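PDB 4EUO: ABC transporter, substrate binding protein (Polyamine) from Agrobacterium tumefaciens, which binds gamma-aminobutyric acid selectively and probably delivers it, as a periplasmic solute-binding protein, to an ABC transporter. Local coordinates for residues 65-69 / 70-74; 79-83 / 84-88; 141-144 / 145-149. One frame throughout, in Å; residues are numbered along the deposited sequence. Where two conformers were deposited one is given.

Contact 1 (65-69 / 70-74); sequences AQAGP and KGLLE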
# COMPACT_ATOMS: atom_id res chain seq x y z
N ALA A 65 -6.64 -5.63 9.69
CA ALA A 65 -7.72 -6.56 9.94
C ALA A 65 -7.40 -7.60 10.99
O ALA A 65 -8.32 -8.29 11.46
CB ALA A 65 -8.19 -7.20 8.64
N GLN A 66 -6.13 -7.76 11.36
CA GLN A 66 -5.82 -8.71 12.42
C GLN A 66 -5.20 -8.08 13.66
O GLN A 66 -5.05 -8.79 14.65
CB GLN A 66 -5.05 -9.89 11.88
CG GLN A 66 -3.76 -9.50 11.21
CD GLN A 66 -2.59 -9.38 12.13
OE1 GLN A 66 -2.10 -10.39 12.66
NE2 GLN A 66 -2.11 -8.14 12.33
N ALA A 67 -4.83 -6.81 13.63
CA ALA A 67 -4.14 -6.19 14.76
C ALA A 67 -5.06 -5.87 15.95
O ALA A 67 -4.60 -5.89 17.09
CB ALA A 67 -3.37 -4.95 14.30
N GLY A 68 -6.34 -5.67 15.70
CA GLY A 68 -7.28 -5.36 16.80
C GLY A 68 -7.42 -6.43 17.88
O GLY A 68 -7.10 -6.19 19.06
N PRO A 69 -7.73 -7.68 17.45
CA PRO A 69 -7.81 -8.81 18.41
C PRO A 69 -6.52 -9.10 19.17
O PRO A 69 -6.57 -9.72 20.23
CB PRO A 69 -8.20 -10.00 17.52
CG PRO A 69 -8.90 -9.39 16.37
CD PRO A 69 -8.14 -8.11 16.10
N LYS A 70 -5.37 -8.65 18.63
CA LYS A 70 -4.06 -8.83 19.27
C LYS A 70 -3.82 -7.79 20.38
O LYS A 70 -2.80 -7.86 21.07
CB LYS A 70 -2.94 -8.76 18.21
CG LYS A 70 -2.85 -10.03 17.39
CD LYS A 70 -1.65 -10.00 16.46
CE LYS A 70 -1.56 -11.28 15.69
NZ LYS A 70 -0.33 -11.29 14.85
N GLY A 71 -4.74 -6.83 20.51
CA GLY A 71 -4.64 -5.78 21.51
C GLY A 71 -3.76 -4.62 21.10
O GLY A 71 -3.28 -3.88 21.96
N LEU A 72 -3.51 -4.46 19.78
CA LEU A 72 -2.62 -3.40 19.31
C LEU A 72 -3.28 -2.08 19.04
O LEU A 72 -2.59 -1.06 18.97
CB LEU A 72 -1.89 -3.89 18.05
CG LEU A 72 -0.90 -5.04 18.28
CD1 LEU A 72 -0.64 -5.81 16.97
CD2 LEU A 72 0.41 -4.53 18.85
N LEU A 73 -4.61 -2.09 18.84
CA LEU A 73 -5.37 -0.96 18.37
C LEU A 73 -6.54 -0.55 19.23
O LEU A 73 -7.20 -1.42 19.80
CB LEU A 73 -5.93 -1.26 16.94
CG LEU A 73 -4.88 -1.70 15.89
CD1 LEU A 73 -5.57 -1.97 14.54
CD2 LEU A 73 -3.78 -0.63 15.70
N GLU A 74 -6.87 0.73 19.19
CA GLU A 74 -8.09 1.21 19.81
C GLU A 74 -9.23 0.86 18.88
O GLU A 74 -9.09 0.96 17.64
CB GLU A 74 -8.07 2.73 19.90
CG GLU A 74 -7.04 3.30 20.87
CD GLU A 74 -7.27 3.05 22.35
OE1 GLU A 74 -8.36 2.56 22.73
OE2 GLU A 74 -6.32 3.31 23.12
O HOH W 1 0.51 -8.45 13.83
O HOH W 2 -6.81 -3.92 20.33

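Contact 2 (79-83 / 84-88); sequences SVIDK and TKLDP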
# COMPACT_ATOMS: atom_id res chain seq x y z
N SER A 79 -19.22 6.86 16.29
CA SER A 79 -20.18 7.94 16.54
C SER A 79 -19.53 9.23 16.01
O SER A 79 -20.21 10.24 15.80
CB SER A 79 -20.52 8.05 18.03
OG SER A 79 -19.50 8.70 18.78
N VAL A 80 -18.19 9.20 15.78
CA VAL A 80 -17.43 10.31 15.26
C VAL A 80 -17.10 10.04 13.77
O VAL A 80 -17.26 10.92 12.93
CB VAL A 80 -16.15 10.55 16.11
CG1 VAL A 80 -15.24 11.58 15.46
CG2 VAL A 80 -16.53 10.99 17.53
N ILE A 81 -16.56 8.84 13.47
CA ILE A 81 -16.25 8.46 12.09
C ILE A 81 -17.58 7.94 11.49
O ILE A 81 -18.12 6.94 11.97
CB ILE A 81 -15.12 7.41 12.06
CG1 ILE A 81 -13.80 7.98 12.65
CG2 ILE A 81 -14.88 6.89 10.62
CD1 ILE A 81 -12.92 6.92 13.27
N ASP A 82 -18.01 8.57 10.44
CA ASP A 82 -19.25 8.20 9.76
C ASP A 82 -18.93 7.21 8.67
O ASP A 82 -18.40 7.60 7.63
CB ASP A 82 -19.93 9.47 9.20
CG ASP A 82 -21.20 9.20 8.39
OD1 ASP A 82 -21.71 8.05 8.44
OD2 ASP A 82 -21.65 10.12 7.68
N LYS A 83 -19.26 5.94 8.89
CA LYS A 83 -18.96 4.90 7.92
C LYS A 83 -19.87 4.91 6.70
O LYS A 83 -19.63 4.15 5.76
CB LYS A 83 -18.90 3.51 8.59
CG LYS A 83 -20.23 3.02 9.17
CD LYS A 83 -20.18 1.57 9.66
CE LYS A 83 -19.53 1.38 11.01
NZ LYS A 83 -19.73 0.01 11.54
N THR A 84 -20.91 5.75 6.71
CA THR A 84 -21.87 5.77 5.58
C THR A 84 -21.32 6.07 4.21
O THR A 84 -21.92 5.63 3.25
CB THR A 84 -23.17 6.52 5.88
OG1 THR A 84 -22.92 7.91 5.93
CG2 THR A 84 -23.86 6.03 7.15
N LYS A 85 -20.20 6.79 4.10
CA LYS A 85 -19.64 7.09 2.80
C LYS A 85 -18.31 6.38 2.57
O LYS A 85 -17.70 6.60 1.53
CB LYS A 85 -19.50 8.58 2.61
CG LYS A 85 -20.88 9.25 2.49
CD LYS A 85 -20.79 10.74 2.44
CE LYS A 85 -22.15 11.36 2.66
NZ LYS A 85 -22.08 12.84 2.67
N LEU A 86 -17.91 5.51 3.51
CA LEU A 86 -16.59 4.86 3.40
C LEU A 86 -16.64 3.55 2.67
O LEU A 86 -17.60 2.78 2.83
CB LEU A 86 -15.98 4.67 4.81
CG LEU A 86 -15.92 5.96 5.63
CD1 LEU A 86 -15.19 5.76 6.94
CD2 LEU A 86 -15.30 7.12 4.82
N ASP A 87 -15.58 3.23 1.92
CA ASP A 87 -15.51 2.00 1.16
C ASP A 87 -15.78 0.85 2.11
O ASP A 87 -15.02 0.63 3.06
CB ASP A 87 -14.15 1.87 0.47
CG ASP A 87 -14.09 0.75 -0.53
OD1 ASP A 87 -14.55 -0.35 -0.22
OD2 ASP A 87 -13.40 0.93 -1.58
N PRO A 88 -16.89 0.11 1.94
CA PRO A 88 -17.24 -0.91 2.93
C PRO A 88 -16.33 -2.11 3.00
O PRO A 88 -16.39 -2.86 3.97
CB PRO A 88 -18.69 -1.28 2.56
CG PRO A 88 -18.75 -1.01 1.11
CD PRO A 88 -17.91 0.20 0.87
O HOH W 3 -18.65 1.72 5.17

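Contact 3 (141-144 / 145-149); sequences GVIE and AALLA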
# COMPACT_ATOMS: atom_id res chain seq x y z
N GLY A 141 0.91 -9.54 -2.51
CA GLY A 141 1.44 -9.00 -3.75
C GLY A 141 2.44 -9.89 -4.47
O GLY A 141 2.19 -10.33 -5.60
N VAL A 142 3.60 -10.13 -3.85
CA VAL A 142 4.67 -10.87 -4.55
C VAL A 142 4.28 -12.32 -4.78
O VAL A 142 4.48 -12.86 -5.88
CB VAL A 142 6.00 -10.77 -3.81
CG1 VAL A 142 7.03 -11.63 -4.53
CG2 VAL A 142 6.49 -9.34 -3.77
N ILE A 143 3.71 -12.98 -3.76
CA ILE A 143 3.31 -14.38 -3.93
C ILE A 143 2.25 -14.47 -5.03
O ILE A 143 2.34 -15.34 -5.89
CB ILE A 143 2.83 -14.91 -2.56
CG1 ILE A 143 4.05 -15.13 -1.63
CG2 ILE A 143 2.00 -16.21 -2.74
CD1 ILE A 143 3.74 -15.24 -0.17
N GLU A 144 1.26 -13.57 -5.02
CA GLU A 144 0.24 -13.59 -6.06
C GLU A 144 0.85 -13.33 -7.44
O GLU A 144 0.52 -14.03 -8.39
CB GLU A 144 -0.84 -12.53 -5.77
CG GLU A 144 -1.76 -12.82 -4.58
CD GLU A 144 -1.26 -12.46 -3.20
OE1 GLU A 144 -0.07 -12.10 -3.03
OE2 GLU A 144 -2.11 -12.50 -2.28
N ALA A 145 1.79 -12.39 -7.55
CA ALA A 145 2.42 -12.13 -8.84
C ALA A 145 3.17 -13.37 -9.33
O ALA A 145 3.09 -13.68 -10.54
CB ALA A 145 3.35 -10.94 -8.73
N ALA A 146 3.89 -14.07 -8.44
CA ALA A 146 4.60 -15.29 -8.84
C ALA A 146 3.60 -16.35 -9.34
O ALA A 146 3.86 -17.01 -10.36
CB ALA A 146 5.37 -15.83 -7.63
N LEU A 147 2.46 -16.49 -8.67
CA LEU A 147 1.47 -17.48 -9.07
C LEU A 147 0.86 -17.10 -10.40
O LEU A 147 0.70 -17.99 -11.26
CB LEU A 147 0.42 -17.62 -7.96
CG LEU A 147 0.92 -18.32 -6.70
CD1 LEU A 147 0.03 -18.03 -5.52
CD2 LEU A 147 1.08 -19.84 -6.92
N LEU A 148 0.56 -15.82 -10.61
CA LEU A 148 0.03 -15.36 -11.90
C LEU A 148 1.04 -15.58 -12.99
O LEU A 148 0.66 -16.04 -14.08
CB LEU A 148 -0.35 -13.89 -11.86
CG LEU A 148 -1.50 -13.53 -10.90
CD1 LEU A 148 -1.49 -12.04 -10.58
CD2 LEU A 148 -2.85 -13.98 -11.45
N ALA A 149 2.32 -15.30 -12.73
CA ALA A 149 3.39 -15.51 -13.71
C ALA A 149 3.51 -16.99 -14.04
O ALA A 149 3.92 -17.32 -15.17
CB ALA A 149 4.69 -15.01 -13.14

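Contact 1 (65-69 / 70-74)
Gln-66 places CG between its backbone N and carbonyl carbon (chi1 58°) and bends again at chi2 (87°), which brings its amide across the last part of Lys-70, a side chain fully extended beyond CG. The pair straddles the start of the Schellman motif that ends helix 61-67, with Lys-70 inside it. Lys-70 NZ donates to Gln-66 OE1 at 3.0 Å, in the carbonyl plane and on a lone pair. A water closes the triangle, accepting from Gln-66 NE2 at 3.0 Å and from Lys-70 NZ at 3.1 Å. The amide is held at its other end too, since NE2 also bonds to Tyr-63 O, while the ammonium group forms a salt bridge with Asp-302. In the backbone, the motif's outer bond runs from Leu-72 N to Ala-67 O (3.2 Å) and the inner one from Gly-71 N to Gly-68 O (2.8 Å), the latter closing a type I beta turn from Gly-68 to Gly-71. Gly-71 supplies the positive phi (83°) that lets the chain reverse out of the helix. Ala-67 O also takes a weak bond from Lys-70 N. The methyl of Ala-67 fills the apolar side of the reversal, with CB 3.7 Å from Leu-73 CD1 and 3.9 Å from Leu-72 CD1. A second water donates to Gly-68 O at 2.6 Å and also to Leu-73 O.

Contact 2 (79-83 / 84-88)
Lys-83 and Leu-86 close a tight reversal of the chain, Leu-86 N donating to Lys-83 O at 3.1 Å across a turn whose two middle residues, Thr-84 and Lys-85, have backbone angles close to those of type I. A water extends this closure by donating to both Lys-83 O (2.7 Å) and Leu-86 O (2.8 Å).

On the preceding side of the turn, Asp-82 turns its carboxylate onto the first corner residue: CG lies anti to the backbone N (chi1 177°), and OD1 then accepts twice from Thr-84. The hydroxyl OG1 donates at 2.8 Å, reaching OD1 on its syn side, whereas the backbone N bonds at 3.0 Å from higher above the carboxylate plane. Both donors approach from the same face, so one oxygen clamps the backbone and side chain of a single residue, and the hydroxyl bond fixes the Thr-84 side chain in rotation (chi1 72°). Lys-85 directs its ammonium group elsewhere, to a salt bridge with Glu-268.

Leu-86 lies over the backbone, CG 3.6 Å from Asp-82 O, while its CD1 makes the apolar contact with Ile-81 CG2 at 3.9 Å, the two side chains crossing at about a right angle. Ile-81 continues inward onto helix 237-247, against Met-241, Ile-244 and Ala-245, while Leu-86 touches Thr-248. An aspartate oxygen bonded to the backbone N two residues on defines an Asx turn, and here it overlaps the beta turn from Lys-83 to Leu-86.

Contact 3 (141-144 / 145-149)
Glu-144 OE2 is gripped by two groups, accepting from Trp-297 NE1 and hydrogen-bonded to Tyr-158 OH, while the other oxygen of this buried acid, OE1, takes the N-H of Gly-141 at 2.8 Å, from 48° above the carboxylate plane. The chain leaves CB with CG beside the backbone N, then bends at chi2 (83°), so that the carboxylate folds back over the first turn of helix 142-149, whose N-terminal end would probably help to stabilise its negative charge. In the backbone, Leu-148 N bonds to Glu-144 O at 2.9 Å, and the leucine side chain folds against the same oxygen, with CG 3.3 Å away.

At the start of the helix, Gly-141 is the N-cap, and its O accepts from Ala-145 N at 2.9 Å. Glu-144, at N3, reaches back to the N-H of the cap residue as in the side-chain-to-backbone half of a capping box; the reciprocal bond cannot form, because Gly-141 has no side chain. Leu-147 N bonds to Ile-143 O at 3.0 Å, and Leu-147 CG lies 3.4 Å from that oxygen. The branches of Ile-143 and Leu-147 run side by side in the same direction, one helical turn apart, and touch through CG2 and CD1 at 3.9 Å. Ile-143 carries this apolar stripe onto helix 162-170, at Leu-162 and Ala-165, and onto Ile-304 and Trp-308 of helix 301-313. Further along the first turn, Ala-146 N bonds to Val-142 O at 2.9 Å, and Ala-146 itself packs on Phe-123 and Leu-169.

In the fold
From the N terminus the chain meets the contacts in series, without nesting or crossing. Contact 1 closes helix 61-67 and opens the long connection to strand 96-107; contact 2 makes a turn within that connection, its centre about 19 Å from that of contact 1. Contact 3 follows strand 132-135 and starts helix 142-149, its centre about 28 Å from that of contact 1 and 32 Å from that of contact 2. Contact 2 ties the connection to helix 237-247 and to the segment around Ile-267. Contacts 1 and 3 both reach the C-terminal helices 294-299 and 301-313, which lie against both regions in what is probably the usual two-lobed binding-protein fold.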